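Local coordinates for protein-tyrosine-phosphatase (Shewanella sp., PDB 2Z72) that removes phosphate from protein phosphotyrosine as a cold-active phosphatase, probably using the two zinc ions of its calcineurin-like metallophosphoesterase site, at residues R322-R325 / T331-T334. Residues are numbered along the deposited sequence; the frame is centred on the assembly and turned at random.
Sequences RLIR and TRET
With CG anti to the backbone N (chi1 173°) and the chain extended as far as NE, R325 runs alongside E333, whose CG is instead anti to its carbonyl carbon (chi1 -67°); the two side chains point the same way from one face of the sheet. Their charged ends meet loosely, in a long salt bridge of 3.8 Å from R325 NH1 to E333 OE2, the guanidinium and carboxylate planes turned 57° apart. A water fills in: it accepts from R325 NH1 and donates to E333 OE1. R325 NH2 has a second salt bridge, to E314, just before strand 315-319. The backbones of this hydrogen-bonded pair are joined twice, R325 N to E333 O at 2.8 Å and E333 N to R325 O at 2.9 Å. R325 O also receives a CA-H...O contact from R332 CA at 3.2 Å. On the other face, I324 and T334 form a non-hydrogen-bonded pair. I324 CG2 packs on R332 CB at 3.8 Å, while I324 also touches L317 of strand 315-319. The arrangement is that of an antiparallel beta hairpin, here at the protein surface, extending the mixed sheet beyond strand 315-319.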
loop_
_atom_site.group_PDB
_atom_site.type_symbol
_atom_site.label_atom_id
_atom_site.label_comp_id
_atom_site.label_asym_id
_atom_site.label_seq_id
_atom_site.Cartn_x
_atom_site.Cartn_y
_atom_site.Cartn_z
ATOM N N ARG A 322 18.783 -12.483 -6.879
ATOM C CA ARG A 322 18.482 -11.793 -8.104
ATOM C C ARG A 322 17.433 -10.695 -7.831
ATOM O O ARG A 322 16.598 -10.868 -6.922
ATOM C CB ARG A 322 17.940 -12.690 -9.198
ATOM C CG ARG A 322 18.950 -13.752 -9.608
ATOM C CD ARG A 322 18.450 -14.364 -10.937
ATOM N NE ARG A 322 19.294 -15.421 -11.382
ATOM C CZ ARG A 322 19.211 -16.680 -10.957
ATOM N NH1 ARG A 322 18.309 -17.053 -10.040
ATOM N NH2 ARG A 322 20.063 -17.554 -11.472
ATOM N N LEU A 323 17.480 -9.701 -8.678
ATOM C CA LEU A 323 16.412 -8.717 -8.791
ATOM C C LEU A 323 15.792 -8.904 -10.160
ATOM O O LEU A 323 16.516 -8.778 -11.154
ATOM C CB LEU A 323 16.921 -7.282 -8.644
ATOM C CG LEU A 323 17.644 -6.951 -7.363
ATOM C CD1 LEU A 323 18.336 -5.601 -7.489
ATOM C CD2 LEU A 323 16.660 -6.997 -6.235
ATOM N N ILE A 324 14.497 -9.190 -10.210
ATOM C CA ILE A 324 13.818 -9.548 -11.448
ATOM C C ILE A 324 12.647 -8.623 -11.692
ATOM O O ILE A 324 11.820 -8.412 -10.781
ATOM C CB ILE A 324 13.360 -10.999 -11.415
ATOM C CG1 ILE A 324 14.610 -11.924 -11.264
ATOM C CG2 ILE A 324 12.473 -11.337 -12.604
ATOM C CD1 ILE A 324 14.365 -13.301 -10.789
ATOM N N ARG A 325 12.557 -8.083 -12.877
ATOM C CA ARG A 325 11.421 -7.326 -13.363
ATOM C C ARG A 325 10.367 -8.305 -13.884
ATOM O O ARG A 325 10.648 -9.084 -14.782
ATOM C CB ARG A 325 11.898 -6.384 -14.465
ATOM C CG ARG A 325 10.809 -5.631 -15.218
ATOM C CD ARG A 325 11.501 -4.779 -16.286
ATOM N NE ARG A 325 10.533 -4.217 -17.194
ATOM C CZ ARG A 325 10.572 -4.040 -18.492
ATOM N NH1 ARG A 325 11.661 -4.406 -19.178
ATOM N NH2 ARG A 325 9.519 -3.498 -19.046
ATOM N N THR A 331 6.012 -12.184 -18.618
ATOM C CA THR A 331 7.450 -12.441 -18.825
ATOM C C THR A 331 8.262 -11.755 -17.741
ATOM O O THR A 331 7.740 -10.918 -16.970
ATOM C CB THR A 331 7.943 -11.957 -20.210
ATOM O OG1 THR A 331 7.813 -10.556 -20.362
ATOM C CG2 THR A 331 7.176 -12.635 -21.347
ATOM N N ARG A 332 9.552 -12.080 -17.667
ATOM C CA ARG A 332 10.489 -11.650 -16.657
ATOM C C ARG A 332 11.775 -11.188 -17.306
ATOM O O ARG A 332 12.190 -11.834 -18.290
ATOM C CB ARG A 332 10.934 -12.813 -15.773
ATOM C CG ARG A 332 9.814 -13.776 -15.540
ATOM C CD ARG A 332 8.982 -12.871 -14.420
ATOM N NE ARG A 332 9.491 -13.888 -13.204
ATOM C CZ ARG A 332 8.885 -15.063 -13.179
ATOM N NH1 ARG A 332 9.187 -15.988 -12.253
ATOM N NH2 ARG A 332 7.896 -15.461 -14.022
ATOM N N GLU A 333 12.463 -10.219 -16.742
ATOM C CA GLU A 333 13.784 -9.752 -17.148
ATOM C C GLU A 333 14.621 -9.526 -15.920
ATOM O O GLU A 333 14.207 -8.837 -14.999
ATOM C CB GLU A 333 13.630 -8.440 -17.933
ATOM C CG GLU A 333 12.907 -8.778 -19.227
ATOM C CD GLU A 333 12.951 -7.812 -20.356
ATOM O OE1 GLU A 333 11.940 -7.830 -21.113
ATOM O OE2 GLU A 333 13.991 -7.106 -20.452
ATOM N N THR A 334 15.821 -10.039 -15.919
ATOM C CA THR A 334 16.680 -9.874 -14.750
ATOM C C THR A 334 17.296 -8.476 -14.747
ATOM O O THR A 334 17.873 -8.151 -15.777
ATOM C CB THR A 334 17.762 -10.974 -14.718
ATOM O OG1 THR A 334 17.025 -12.212 -14.597
ATOM C CG2 THR A 334 18.619 -10.888 -13.498
HETATM O O HOH W 1 11.004 -5.071 -22.013
#